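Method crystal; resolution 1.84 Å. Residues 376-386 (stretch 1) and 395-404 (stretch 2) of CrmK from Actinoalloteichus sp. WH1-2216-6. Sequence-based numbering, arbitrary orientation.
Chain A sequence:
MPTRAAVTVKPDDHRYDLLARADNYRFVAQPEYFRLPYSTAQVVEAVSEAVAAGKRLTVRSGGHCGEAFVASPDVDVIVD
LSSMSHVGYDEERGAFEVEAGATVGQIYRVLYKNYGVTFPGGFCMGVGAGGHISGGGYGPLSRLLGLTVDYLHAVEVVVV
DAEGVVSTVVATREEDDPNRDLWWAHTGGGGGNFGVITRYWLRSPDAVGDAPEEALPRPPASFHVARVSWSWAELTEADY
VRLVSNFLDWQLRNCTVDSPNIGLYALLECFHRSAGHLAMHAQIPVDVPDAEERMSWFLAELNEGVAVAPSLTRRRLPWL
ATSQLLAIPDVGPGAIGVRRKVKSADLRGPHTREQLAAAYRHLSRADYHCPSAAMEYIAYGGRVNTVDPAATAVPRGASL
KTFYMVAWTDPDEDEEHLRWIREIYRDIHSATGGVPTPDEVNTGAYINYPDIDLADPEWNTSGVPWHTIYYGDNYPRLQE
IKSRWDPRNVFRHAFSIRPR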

ATOM      1  N   GLU A 376      21.992  -4.369  -3.827  1.00 27.33           N
ATOM      2  CA  GLU A 376      21.642  -3.136  -4.504  1.00 27.83           C
ATOM      3  C   GLU A 376      22.674  -2.066  -4.285  1.00 25.81           C
ATOM      4  O   GLU A 376      23.240  -1.942  -3.198  1.00 25.83           O
ATOM      5  CB  GLU A 376      20.299  -2.588  -3.987  1.00 31.37           C
ATOM      6  CG  GLU A 376      19.148  -3.554  -3.936  1.00 37.16           C
ATOM      7  CD  GLU A 376      17.833  -2.903  -3.438  1.00 45.00           C
ATOM      8  OE1 GLU A 376      17.856  -1.837  -2.757  1.00 43.12           O
ATOM      9  OE2 GLU A 376      16.763  -3.479  -3.726  1.00 52.77           O
ATOM     10  N   TYR A 377      22.875  -1.262  -5.324  1.00 25.62           N
ATOM     11  CA  TYR A 377      23.712  -0.081  -5.259  1.00 27.63           C
ATOM     12  C   TYR A 377      22.825   1.149  -5.395  1.00 24.25           C
ATOM     13  O   TYR A 377      22.131   1.313  -6.374  1.00 25.42           O
ATOM     14  CB  TYR A 377      24.726  -0.110  -6.392  1.00 28.88           C
ATOM     15  CG  TYR A 377      25.739  -1.189  -6.262  1.00 28.89           C
ATOM     16  CD1 TYR A 377      26.914  -0.966  -5.570  1.00 30.23           C
ATOM     17  CD2 TYR A 377      25.554  -2.420  -6.856  1.00 30.27           C
ATOM     18  CE1 TYR A 377      27.876  -1.933  -5.470  1.00 31.06           C
ATOM     19  CE2 TYR A 377      26.520  -3.400  -6.755  1.00 31.09           C
ATOM     20  CZ  TYR A 377      27.685  -3.138  -6.082  1.00 30.23           C
ATOM     21  OH  TYR A 377      28.637  -4.114  -5.960  1.00 31.99           O
ATOM     22  N   ILE A 378      22.881   2.025  -4.412  1.00 23.81           N
ATOM     23  CA  ILE A 378      21.932   3.133  -4.275  1.00 23.97           C
ATOM     24  C   ILE A 378      22.651   4.475  -4.291  1.00 23.46           C
ATOM     25  O   ILE A 378      23.446   4.750  -3.424  1.00 22.64           O
ATOM     26  CB  ILE A 378      21.186   3.018  -2.926  1.00 27.04           C
ATOM     27  CG1 ILE A 378      20.544   1.637  -2.797  1.00 29.88           C
ATOM     28  CG2 ILE A 378      20.121   4.121  -2.793  1.00 27.98           C
ATOM     29  CD1 ILE A 378      20.258   1.179  -1.390  1.00 35.74           C
ATOM     30  N   ALA A 379      22.354   5.296  -5.278  1.00 22.75           N
ATOM     31  CA  ALA A 379      22.939   6.603  -5.427  1.00 23.12           C
ATOM     32  C   ALA A 379      22.620   7.435  -4.170  1.00 22.46           C
ATOM     33  O   ALA A 379      21.571   7.257  -3.580  1.00 23.62           O
ATOM     34  CB  ALA A 379      22.367   7.273  -6.637  1.00 24.67           C
ATOM     35  N   TYR A 380      23.589   8.238  -3.737  1.00 22.04           N
ATOM     36  CA  TYR A 380      23.513   8.997  -2.472  1.00 22.47           C
ATOM     37  C   TYR A 380      24.403  10.226  -2.586  1.00 24.71           C
ATOM     38  O   TYR A 380      24.800  10.588  -3.698  1.00 22.98           O
ATOM     39  CB  TYR A 380      23.977   8.071  -1.346  1.00 22.19           C
ATOM     40  CG  TYR A 380      23.678   8.456   0.075  1.00 20.55           C
ATOM     41  CD1 TYR A 380      22.377   8.651   0.542  1.00 22.11           C
ATOM     42  CD2 TYR A 380      24.705   8.612   0.965  1.00 22.19           C
ATOM     43  CE1 TYR A 380      22.153   8.986   1.867  1.00 21.66           C
ATOM     44  CE2 TYR A 380      24.498   8.917   2.291  1.00 21.72           C
ATOM     45  CZ  TYR A 380      23.208   9.105   2.743  1.00 24.08           C
ATOM     46  OH  TYR A 380      23.022   9.447   4.074  1.00 23.05           O
ATOM     47  N   GLY A 381      24.690  10.895  -1.458  1.00 23.17           N
ATOM     48  CA  GLY A 381      25.546  12.059  -1.478  1.00 23.70           C
ATOM     49  C   GLY A 381      24.763  13.310  -1.779  1.00 23.28           C
ATOM     50  O   GLY A 381      23.716  13.576  -1.133  1.00 25.31           O
ATOM     51  N   GLY A 382      25.295  14.146  -2.687  1.00 22.27           N
ATOM     52  CA  GLY A 382      24.705  15.447  -2.958  1.00 21.04           C
ATOM     53  C   GLY A 382      24.531  16.281  -1.692  1.00 21.28           C
ATOM     54  O   GLY A 382      25.461  16.475  -0.919  1.00 21.89           O
ATOM     55  N   ARG A 383      23.320  16.776  -1.511  1.00 22.79           N
ATOM     56  CA  ARG A 383      22.963  17.650  -0.404  1.00 24.16           C
ATOM     57  C   ARG A 383      23.193  17.008   0.984  1.00 22.23           C
ATOM     58  O   ARG A 383      23.441  17.709   1.986  1.00 22.94           O
ATOM     59  CB  ARG A 383      21.520  18.077  -0.623  1.00 27.99           C
ATOM     60  CG  ARG A 383      20.969  19.063   0.374  1.00 35.57           C
ATOM     61  CD  ARG A 383      21.619  20.416   0.262  1.00 42.47           C
ATOM     62  NE  ARG A 383      22.107  20.811   1.580  1.00 54.64           N
ATOM     63  CZ  ARG A 383      22.327  22.063   1.989  1.00 64.48           C
ATOM     64  NH1 ARG A 383      22.075  23.106   1.195  1.00 71.72           N
ATOM     65  NH2 ARG A 383      22.796  22.269   3.223  1.00 66.29           N
ATOM     66  N   VAL A 384      23.222  15.686   1.045  1.00 20.17           N
ATOM     67  CA  VAL A 384      23.537  15.006   2.296  1.00 22.66           C
ATOM     68  C   VAL A 384      24.909  15.471   2.798  1.00 24.46           C
ATOM     69  O   VAL A 384      25.121  15.701   4.006  1.00 26.10           O
ATOM     70  CB  VAL A 384      23.521  13.487   2.106  1.00 21.47           C
ATOM     71  CG1 VAL A 384      24.098  12.758   3.328  1.00 21.73           C
ATOM     72  CG2 VAL A 384      22.143  12.984   1.743  1.00 22.36           C
ATOM     73  N   ASN A 385      25.831  15.694   1.871  1.00 27.05           N
ATOM     74  CA  ASN A 385      27.219  15.934   2.274  1.00 27.12           C
ATOM     75  C   ASN A 385      27.641  17.383   2.234  1.00 31.46           C
ATOM     76  O   ASN A 385      28.834  17.654   2.215  1.00 33.96           O
ATOM     77  CB  ASN A 385      28.175  15.080   1.431  1.00 28.64           C
ATOM     78  CG  ASN A 385      28.033  13.608   1.734  1.00 29.15           C
ATOM     79  OD1 ASN A 385      27.701  13.211   2.876  1.00 28.54           O
ATOM     80  ND2 ASN A 385      28.245  12.785   0.739  1.00 27.42           N
ATOM     81  N   THR A 386      26.693  18.314   2.266  1.00 28.72           N
ATOM     82  CA  THR A 386      27.035  19.742   2.283  1.00 33.58           C
ATOM     83  C   THR A 386      26.611  20.403   3.587  1.00 36.23           C
ATOM     84  O   THR A 386      26.710  21.620   3.736  1.00 37.74           O
ATOM     85  CB  THR A 386      26.385  20.497   1.098  1.00 34.61           C
ATOM     86  OG1 THR A 386      24.959  20.425   1.194  1.00 38.57           O
ATOM     87  CG2 THR A 386      26.844  19.919  -0.226  1.00 36.55           C
ATOM     88  N   PRO A 395      26.215   9.535  10.698  1.00 29.60           N
ATOM     89  CA  PRO A 395      27.452   9.547   9.918  1.00 33.58           C
ATOM     90  C   PRO A 395      27.227  10.123   8.541  1.00 32.03           C
ATOM     91  O   PRO A 395      26.188   9.917   7.931  1.00 35.16           O
ATOM     92  CB  PRO A 395      27.786   8.051   9.773  1.00 33.76           C
ATOM     93  CG  PRO A 395      27.261   7.460  11.020  1.00 32.26           C
ATOM     94  CD  PRO A 395      25.949   8.163  11.202  1.00 29.60           C
ATOM     95  N   ARG A 396      28.171  10.892   8.061  1.00 29.78           N
ATOM     96  CA  ARG A 396      28.075  11.365   6.709  1.00 31.32           C
ATOM     97  C   ARG A 396      29.378  11.063   5.991  1.00 32.70           C
ATOM     98  O   ARG A 396      30.360  10.761   6.625  1.00 31.13           O
ATOM     99  CB  ARG A 396      27.693  12.831   6.726  1.00 31.25           C
ATOM    100  CG  ARG A 396      26.183  12.968   6.998  1.00 32.81           C
ATOM    101  CD  ARG A 396      25.764  14.384   7.071  1.00 31.20           C
ATOM    102  NE  ARG A 396      24.630  14.605   7.948  1.00 31.16           N
ATOM    103  CZ  ARG A 396      23.443  15.093   7.579  1.00 27.78           C
ATOM    104  NH1 ARG A 396      23.179  15.403   6.328  1.00 28.78           N
ATOM    105  NH2 ARG A 396      22.529  15.307   8.495  1.00 24.61           N
ATOM    106  N   GLY A 397      29.390  11.165   4.684  1.00 35.57           N
ATOM    107  CA  GLY A 397      30.630  10.909   3.958  1.00 39.75           C
ATOM    108  C   GLY A 397      30.464   9.877   2.873  1.00 36.52           C
ATOM    109  O   GLY A 397      31.232   9.868   1.915  1.00 37.16           O
ATOM    110  N   ALA A 398      29.476   8.999   3.006  1.00 33.92           N
ATOM    111  CA  ALA A 398      29.205   8.029   1.938  1.00 36.16           C
ATOM    112  C   ALA A 398      28.775   8.729   0.653  1.00 34.20           C
ATOM    113  O   ALA A 398      28.050   9.719   0.671  1.00 38.33           O
ATOM    114  CB  ALA A 398      28.162   7.017   2.381  1.00 35.50           C
ATOM    115  N   SER A 399      29.235   8.200  -0.462  1.00 33.72           N
ATOM    116  CA  SER A 399      28.827   8.640  -1.781  1.00 35.51           C
ATOM    117  C   SER A 399      27.709   7.771  -2.295  1.00 29.42           C
ATOM    118  O   SER A 399      26.935   8.183  -3.146  1.00 29.16           O
ATOM    119  CB  SER A 399      30.006   8.496  -2.772  1.00 35.58           C
ATOM    120  OG  SER A 399      31.066   9.316  -2.371  1.00 44.03           O
ATOM    121  N   LEU A 400      27.665   6.544  -1.785  1.00 27.69           N
ATOM    122  CA  LEU A 400      26.885   5.495  -2.356  1.00 27.87           C
ATOM    123  C   LEU A 400      26.532   4.501  -1.230  1.00 24.43           C
ATOM    124  O   LEU A 400      27.348   4.250  -0.356  1.00 26.40           O
ATOM    125  CB  LEU A 400      27.700   4.825  -3.471  1.00 32.86           C
ATOM    126  CG  LEU A 400      26.831   3.974  -4.375  1.00 33.78           C
ATOM    127  CD1 LEU A 400      27.135   4.180  -5.834  1.00 36.53           C
ATOM    128  CD2 LEU A 400      26.979   2.519  -3.963  1.00 38.15           C
ATOM    129  N   LYS A 401      25.305   4.024  -1.223  1.00 21.74           N
ATOM    130  CA  LYS A 401      24.856   3.038  -0.274  1.00 25.11           C
ATOM    131  C   LYS A 401      24.652   1.693  -0.969  1.00 25.86           C
ATOM    132  O   LYS A 401      24.331   1.634  -2.178  1.00 28.55           O
ATOM    133  CB  LYS A 401      23.571   3.468   0.397  1.00 26.52           C
ATOM    134  CG  LYS A 401      23.703   4.703   1.251  1.00 29.47           C
ATOM    135  CD  LYS A 401      22.413   4.982   2.002  1.00 33.49           C
ATOM    136  CE  LYS A 401      22.660   5.625   3.354  1.00 35.70           C
ATOM    137  NZ  LYS A 401      23.161   4.625   4.313  1.00 42.41           N
ATOM    138  N   THR A 402      24.891   0.614  -0.228  1.00 25.23           N
ATOM    139  CA  THR A 402      24.587  -0.715  -0.721  1.00 25.41           C
ATOM    140  C   THR A 402      23.787  -1.451   0.364  1.00 24.43           C
ATOM    141  O   THR A 402      23.968  -1.224   1.555  1.00 22.81           O
ATOM    142  CB  THR A 402      25.830  -1.554  -1.108  1.00 27.00           C
ATOM    143  OG1 THR A 402      26.430  -2.093   0.075  1.00 27.66           O
ATOM    144  CG2 THR A 402      26.834  -0.720  -1.932  1.00 26.38           C
ATOM    145  N   PHE A 403      22.922  -2.328  -0.105  1.00 26.48           N
ATOM    146  CA  PHE A 403      21.908  -2.991   0.665  1.00 27.66           C
ATOM    147  C   PHE A 403      21.885  -4.436   0.137  1.00 26.12           C
ATOM    148  O   PHE A 403      22.074  -4.654  -1.061  1.00 28.42           O
ATOM    149  CB  PHE A 403      20.599  -2.252   0.377  1.00 28.97           C
ATOM    150  CG  PHE A 403      19.394  -2.856   1.015  1.00 31.68           C
ATOM    151  CD1 PHE A 403      19.263  -2.864   2.399  1.00 36.02           C
ATOM    152  CD2 PHE A 403      18.384  -3.389   0.251  1.00 34.86           C
ATOM    153  CE1 PHE A 403      18.139  -3.423   2.998  1.00 38.67           C
ATOM    154  CE2 PHE A 403      17.254  -3.941   0.841  1.00 40.07           C
ATOM    155  CZ  PHE A 403      17.133  -3.958   2.219  1.00 36.99           C
ATOM    156  N   TYR A 404      21.698  -5.401   1.038  1.00 23.18           N
ATOM    157  CA  TYR A 404      21.630  -6.819   0.739  1.00 23.40           C
ATOM    158  C   TYR A 404      20.343  -7.327   1.367  1.00 24.39           C
ATOM    159  O   TYR A 404      20.027  -6.933   2.507  1.00 24.24           O
ATOM    160  CB  TYR A 404      22.762  -7.579   1.395  1.00 24.46           C
ATOM    161  CG  TYR A 404      24.129  -7.144   0.988  1.00 24.97           C
ATOM    162  CD1 TYR A 404      24.626  -5.883   1.305  1.00 26.06           C
ATOM    163  CD2 TYR A 404      24.968  -8.017   0.294  1.00 28.99           C
ATOM    164  CE1 TYR A 404      25.915  -5.507   0.939  1.00 25.90           C
ATOM    165  CE2 TYR A 404      26.234  -7.629  -0.092  1.00 27.97           C
ATOM    166  CZ  TYR A 404      26.707  -6.392   0.217  1.00 29.21           C
ATOM    167  OH  TYR A 404      28.007  -6.087  -0.152  1.00 31.69           O
TER
HETATM  168  O   HOH W   1      26.043   8.059  -5.486  1.00 36.70           O
HETATM  169  O   HOH W   2      25.053   9.650   5.572  1.00 39.87           O

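The contact begins as an antiparallel strand pair and ends as a loop held by side chains, and its polar bookkeeping changes where the strands stop. In the paired region, Glu376 faces Phe403 and Ile378 faces Lys401, each pair closing a two-bond ring. Glu376 N gives to Phe403 O at 2.8 Å, and Phe403 N returns to Glu376 O at 3.1 Å; Ile378 N reaches Lys401 O at 2.7 Å, and Lys401 N reaches Ile378 O at 3.0 Å. Every backbone donor and acceptor of these four residues is thus spent across the contact. Between the rings, Tyr377 and Thr402 form a non-hydrogen-bonded pair, where Thr402 CA lies 3.1 Å from Glu376 O in a CA-H...O contact that gives this already bonded carbonyl a second, softer partner.

The regular ladder then fails. Tyr380 N and Ser399 O are 3.4 Å apart, a weak hydrogen bond with a poor angle of 120°. Water 1 bridges the gap, accepting from Tyr380 N at 3.0 Å and lying 2.5 Å from Ser399 O, so the Tyr380 N donor has a better partner there than in Ser399 O.

Beyond this point side chains replace the missing backbone pairing. The amide of Asn385 serves the loop with both ends: Gly397 N gives to Asn385 OD1 at 3.2 Å, while Asn385 ND2 gives to Ala398 O at 3.1 Å. One residue therefore satisfies a backbone donor and a backbone acceptor on consecutive residues, Gly397 and Ala398. Arg396 works in the reverse sense, its NH1 giving to Val384 O at 3.0 Å, with the carbonyl at the edge of the guanidinium, near its plane, as its N-H geometry requires. Water 2 adds a longer link, donating to Pro395 O at 2.6 Å and lying 2.5 Å from Tyr380 OH in a further hydrogen bond.

Apolar packing fills the space around these bonds. Tyr377 CD1 meets Leu400 CD2 at 3.8 Å on one sheet face, and Ile378 CD1 meets Phe403 CB at 3.9 Å on the other. Lys401 lays its aliphatic chain over the Tyr380 ring, with CE 3.6 Å from Tyr380 CZ in a CH-pi contact over the face; its NZ is hydrogen-bonded elsewhere in the structure, so the ammonium is not left without a partner while the methylenes pack on the ring.

Glycine is used where the backbone demands it: at the angles of Gly381 and Gly397, a CB would jam against the preceding carbonyl oxygen. The rule to read here is that strands pair their own polar groups, whereas the loop borrows amide, guanidinium and water.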